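Local coordinates for nitroreductase family protein (Sphingopyxis sp., PDB 7DP2) that reduces nitro groups of dinitroaniline herbicides as an FMN- and NADPH-dependent nitroreductase, here in an engineered variant with flavin mononucleotide bound, at residues Q64-A69 / A187-G192; V136-H141 / S199-G204. The protein carries 1 engineered substitution. One frame throughout, in Å; residues are numbered along the deposited sequence.

Contact 1 (Q64-A69 / A187-G192)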
loop_
_atom_site.group_PDB
_atom_site.type_symbol
_atom_site.label_atom_id
_atom_site.label_comp_id
_atom_site.label_asym_id
_atom_site.label_seq_id
_atom_site.Cartn_x
_atom_site.Cartn_y
_atom_site.Cartn_z
ATOM N N GLN A 64 14.176 -15.695 -17.121
ATOM C CA GLN A 64 15.429 -15.382 -17.787
ATOM C C GLN A 64 15.171 -14.590 -19.057
ATOM O O GLN A 64 15.908 -13.670 -19.372
ATOM C CB GLN A 64 16.210 -16.657 -18.112
ATOM C CG GLN A 64 17.499 -16.400 -18.852
ATOM C CD GLN A 64 18.515 -15.717 -17.964
ATOM O OE1 GLN A 64 19.162 -16.359 -17.137
ATOM N NE2 GLN A 64 18.651 -14.406 -18.119
ATOM N N ALA A 65 14.099 -14.947 -19.762
ATOM C CA ALA A 65 13.663 -14.235 -20.964
ATOM C C ALA A 65 13.457 -12.742 -20.694
ATOM O O ALA A 65 13.910 -11.894 -21.465
ATOM C CB ALA A 65 12.381 -14.848 -21.499
ATOM N N VAL A 66 12.769 -12.431 -19.599
ATOM C CA VAL A 66 12.523 -11.047 -19.207
ATOM C C VAL A 66 13.825 -10.295 -18.967
ATOM O O VAL A 66 14.015 -9.176 -19.450
ATOM C CB VAL A 66 11.660 -10.963 -17.924
ATOM C CG1 VAL A 66 11.632 -9.550 -17.380
ATOM C CG2 VAL A 66 10.251 -11.482 -18.184
ATOM N N GLN A 67 14.717 -10.913 -18.208
ATOM C CA GLN A 67 15.995 -10.296 -17.909
ATOM C C GLN A 67 16.753 -9.948 -19.173
ATOM O O GLN A 67 17.271 -8.845 -19.300
ATOM C CB GLN A 67 16.829 -11.223 -17.031
ATOM C CG GLN A 67 16.284 -11.351 -15.623
ATOM C CD GLN A 67 16.948 -12.456 -14.857
ATOM O OE1 GLN A 67 18.041 -12.289 -14.341
ATOM N NE2 GLN A 67 16.280 -13.598 -14.771
ATOM N N ASP A 68 16.808 -10.895 -20.103
ATOM C CA ASP A 68 17.540 -10.714 -21.348
ATOM C C ASP A 68 16.912 -9.638 -22.212
ATOM O O ASP A 68 17.611 -8.838 -22.845
ATOM C CB ASP A 68 17.590 -12.022 -22.124
ATOM C CG ASP A 68 18.321 -13.103 -21.374
ATOM O OD1 ASP A 68 18.947 -12.777 -20.339
ATOM O OD2 ASP A 68 18.268 -14.274 -21.811
ATOM N N ALA A 69 15.580 -9.631 -22.243
ATOM C CA ALA A 69 14.882 -8.749 -23.163
ATOM C C ALA A 69 15.074 -7.325 -22.714
ATOM O O ALA A 69 15.260 -6.422 -23.532
ATOM C CB ALA A 69 13.426 -9.102 -23.249
ATOM N N ALA A 187 5.449 -7.058 -22.810
ATOM C CA ALA A 187 5.563 -7.872 -24.014
ATOM C C ALA A 187 6.049 -9.275 -23.702
ATOM O O ALA A 187 5.455 -10.258 -24.142
ATOM C CB ALA A 187 6.491 -7.215 -25.013
ATOM N N GLU A 188 7.142 -9.369 -22.961
ATOM C CA GLU A 188 7.699 -10.667 -22.617
ATOM C C GLU A 188 6.690 -11.521 -21.869
ATOM O O GLU A 188 6.597 -12.727 -22.078
ATOM C CB GLU A 188 8.959 -10.486 -21.786
ATOM C CG GLU A 188 10.054 -9.862 -22.580
ATOM C CD GLU A 188 10.382 -10.695 -23.800
ATOM O OE1 GLU A 188 10.366 -11.940 -23.668
ATOM O OE2 GLU A 188 10.650 -10.117 -24.883
ATOM N N LEU A 189 5.937 -10.861 -21.002
ATOM C CA LEU A 189 4.917 -11.488 -20.178
ATOM C C LEU A 189 3.640 -11.784 -20.937
ATOM O O LEU A 189 2.854 -12.639 -20.528
ATOM C CB LEU A 189 4.602 -10.584 -18.987
ATOM C CG LEU A 189 5.239 -10.937 -17.644
ATOM C CD1 LEU A 189 6.645 -11.488 -17.799
ATOM C CD2 LEU A 189 5.171 -9.747 -16.680
ATOM N N GLY A 190 3.418 -11.052 -22.025
ATOM C CA GLY A 190 2.231 -11.254 -22.834
ATOM C C GLY A 190 0.973 -10.533 -22.374
ATOM O O GLY A 190 -0.130 -10.942 -22.735
ATOM N N LEU A 191 1.117 -9.470 -21.583
ATOM C CA LEU A 191 -0.035 -8.631 -21.243
ATOM C C LEU A 191 -0.248 -7.571 -22.328
ATOM O O LEU A 191 0.698 -7.122 -22.976
ATOM C CB LEU A 191 0.119 -7.955 -19.869
ATOM C CG LEU A 191 0.188 -8.715 -18.529
ATOM C CD1 LEU A 191 -0.620 -10.027 -18.547
ATOM C CD2 LEU A 191 1.604 -8.966 -18.129
ATOM N N GLY A 192 -1.494 -7.161 -22.519
ATOM C CA GLY A 192 -1.816 -6.196 -23.556
ATOM C C GLY A 192 -1.614 -4.789 -23.048
ATOM O O GLY A 192 -1.210 -4.604 -21.895
#
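V66 and L189, together with A69 and E188, make the close-packed part of this helix-to-helix contact, where helix 60-74 lies beside the last turn of helix 182-189 in the nitroreductase fold. Methyl CG2 of V66 sits 3.6 Å from CD1 of L189, the two side chains crossing at a slant. With V66 CG1 opposite the backbone N (chi1 169°), CG2 is left to face the neighbouring helix, where it also meets CB of E188. V66 and L189 are both buried.

The outer side is only partly covered. Here E188, its chain bent at chi2 (-58°), lays its CG and carboxylate against the methyl of A69, with OE2 3.4 Å from A69 CB. The loose place is at A65, where E188 OE1 comes no nearer to CB than 4.1 Å. These are van der Waals touches, so the acid serves the contact through its bulk. An alanine here would probably open a gap beside A65 and A69, leaving their methyls without their cover from 187-192. Just beyond, G190 takes a positive phi (84°) as the C-prime residue of a Schellman motif: L191 N returns to R186 O, and G190 N lies 3.0 Å from O of A187, a weak bond.

Contact 2 (V136-H141 / S199-G204)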
loop_
_atom_site.group_PDB
_atom_site.type_symbol
_atom_site.label_atom_id
_atom_site.label_comp_id
_atom_site.label_asym_id
_atom_site.label_seq_id
_atom_site.Cartn_x
_atom_site.Cartn_y
_atom_site.Cartn_z
ATOM N N VAL A 136 12.590 -16.041 -8.214
ATOM C CA VAL A 136 11.242 -15.725 -8.627
ATOM C C VAL A 136 11.063 -14.227 -8.643
ATOM O O VAL A 136 11.479 -13.531 -7.720
ATOM C CB VAL A 136 10.210 -16.362 -7.704
ATOM C CG1 VAL A 136 8.843 -15.755 -7.934
ATOM C CG2 VAL A 136 10.195 -17.881 -7.892
ATOM N N MET A 137 10.451 -13.731 -9.706
ATOM C CA MET A 137 10.149 -12.323 -9.812
ATOM C C MET A 137 8.646 -12.123 -9.963
ATOM O O MET A 137 8.009 -12.739 -10.816
ATOM C CB MET A 137 10.902 -11.686 -10.986
ATOM C CG MET A 137 10.373 -10.311 -11.318
ATOM S SD MET A 137 10.558 -9.081 -10.009
ATOM C CE MET A 137 12.339 -9.094 -9.819
ATOM N N LEU A 138 8.084 -11.285 -9.096
ATOM C CA LEU A 138 6.661 -10.980 -9.145
ATOM C C LEU A 138 6.433 -9.661 -9.871
ATOM O O LEU A 138 6.999 -8.639 -9.520
ATOM C CB LEU A 138 6.066 -10.898 -7.735
ATOM C CG LEU A 138 4.605 -10.425 -7.708
ATOM C CD1 LEU A 138 3.655 -11.550 -7.889
ATOM C CD2 LEU A 138 4.272 -9.686 -6.464
ATOM N N PHE A 139 5.555 -9.685 -10.858
ATOM C CA PHE A 139 5.201 -8.473 -11.559
ATOM C C PHE A 139 3.770 -8.062 -11.217
ATOM O O PHE A 139 2.794 -8.743 -11.583
ATOM C CB PHE A 139 5.393 -8.669 -13.061
ATOM C CG PHE A 139 6.843 -8.697 -13.476
ATOM C CD1 PHE A 139 7.604 -7.533 -13.433
ATOM C CD2 PHE A 139 7.454 -9.881 -13.879
ATOM C CE1 PHE A 139 8.950 -7.545 -13.806
ATOM C CE2 PHE A 139 8.794 -9.903 -14.249
ATOM C CZ PHE A 139 9.551 -8.730 -14.207
ATOM N N LEU A 140 3.669 -6.949 -10.490
ATOM C CA LEU A 140 2.381 -6.386 -10.081
ATOM C C LEU A 140 1.904 -5.376 -11.099
ATOM O O LEU A 140 2.606 -4.434 -11.434
ATOM C CB LEU A 140 2.479 -5.745 -8.690
ATOM C CG LEU A 140 1.330 -4.903 -8.107
ATOM C CD1 LEU A 140 -0.020 -5.631 -8.174
ATOM C CD2 LEU A 140 1.633 -4.549 -6.661
ATOM N N HIS A 141 0.712 -5.604 -11.619
ATOM C CA HIS A 141 0.139 -4.732 -12.630
ATOM C C HIS A 141 -1.366 -4.608 -12.455
ATOM O O HIS A 141 -1.959 -5.301 -11.622
ATOM C CB HIS A 141 0.472 -5.265 -14.014
ATOM C CG HIS A 141 0.118 -6.700 -14.197
ATOM N ND1 HIS A 141 -1.064 -7.113 -14.760
ATOM C CD2 HIS A 141 0.811 -7.838 -13.905
ATOM C CE1 HIS A 141 -1.098 -8.437 -14.812
ATOM N NE2 HIS A 141 0.036 -8.894 -14.299
ATOM N N SER A 199 4.998 -2.443 -10.574
ATOM C CA SER A 199 6.239 -2.727 -9.883
ATOM C C SER A 199 6.567 -4.194 -9.999
ATOM O O SER A 199 5.688 -4.993 -10.317
ATOM C CB SER A 199 6.101 -2.309 -8.416
ATOM O OG SER A 199 7.237 -2.653 -7.660
ATOM N N GLY A 200 7.831 -4.544 -9.761
ATOM C CA GLY A 200 8.237 -5.925 -9.614
ATOM C C GLY A 200 8.474 -6.242 -8.149
ATOM O O GLY A 200 8.611 -5.332 -7.328
ATOM N N LEU A 201 8.523 -7.524 -7.797
ATOM C CA LEU A 201 8.924 -7.911 -6.447
ATOM C C LEU A 201 9.773 -9.166 -6.531
ATOM O O LEU A 201 9.255 -10.267 -6.724
ATOM C CB LEU A 201 7.702 -8.123 -5.539
ATOM C CG LEU A 201 7.884 -8.534 -4.071
ATOM C CD1 LEU A 201 8.298 -7.345 -3.200
ATOM C CD2 LEU A 201 6.605 -9.159 -3.518
ATOM N N ALA A 202 11.085 -8.978 -6.451
ATOM C CA ALA A 202 12.013 -10.094 -6.405
ATOM C C ALA A 202 11.722 -10.893 -5.142
ATOM O O ALA A 202 11.577 -10.322 -4.064
ATOM C CB ALA A 202 13.467 -9.600 -6.426
ATOM N N ILE A 203 11.624 -12.208 -5.287
ATOM C CA ILE A 203 11.266 -13.076 -4.182
ATOM C C ILE A 203 12.284 -14.207 -4.008
ATOM O O ILE A 203 12.638 -14.870 -4.981
ATOM C CB ILE A 203 9.835 -13.666 -4.393
ATOM C CG1 ILE A 203 8.791 -12.576 -4.203
ATOM C CG2 ILE A 203 9.538 -14.794 -3.422
ATOM C CD1 ILE A 203 7.349 -13.026 -4.465
ATOM N N GLY A 204 12.716 -14.441 -2.764
ATOM C CA GLY A 204 13.636 -15.532 -2.465
ATOM C C GLY A 204 14.126 -15.610 -1.031
ATOM O O GLY A 204 13.659 -14.903 -0.139
#
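L138 and L201 face each other in the middle of an antiparallel strand pair, 136-141 with 199-204, the two central strands of the four-stranded sheet in this nitroreductase fold. They form a hydrogen-bonded pair: L138 N reaches L201 O at 2.8 Å, coming from above the carbonyl plane, whereas L201 N meets L138 O at 2.6 Å within that plane. L140 with S199 and V136 with I203 are likewise linked by two bonds each, though the bond from V136 N to I203 O is weak.

Side chains sort to two faces. On one, CD2 of L138 lies 3.8 Å from CD2 of L201, and CB of L138 also meets CD1 of I203. W157 on L138, and L158 and M162 on L201, bring helix 148-167 over this side. On the other, M137 has CG opposite its backbone N (chi1 167°) and then bends twice, which carries SD over to the neighbouring strand, 3.4 Å from L201 N, and CE onto the methyl of A202. G200 leaves room for that sulfur, since a CB there would crowd it.

Further out, strand 54-59 flanks 136-141 and strand 171-175 flanks 199-204. W178 meets the F139 ring edge-to-face, and the side chain of S199 comes within about 4 Å of the bound FMN, so this end of the pair borders the flavin site. The S199 hydroxyl reaches forward along its own strand, OG donating to O of the next residue, G200, at 3.0 Å.

The centres of contacts 1 and 2 lie about 13 Å apart, and the two touch through the ring of F139: L189 CD2 lies 3.6 Å from F139 CD2, and V66 CG1 3.9 Å from F139 CZ. L191 adds a second junction against H141. Along the chain the segments alternate, 64-69, 136-141, 187-192, 199-204, and helix 182-189 is the element just before strand 195-204, joined by a short link. Contact 1 pairs two helices over the sheet face that carries F139, while contact 2 joins the sheet's central strands, with helix 148-167 on its other face. The result is a layered core, its inner strand pair near the flavin and its helix pair farther out, the side chain of V66 being about 13 Å from the FMN.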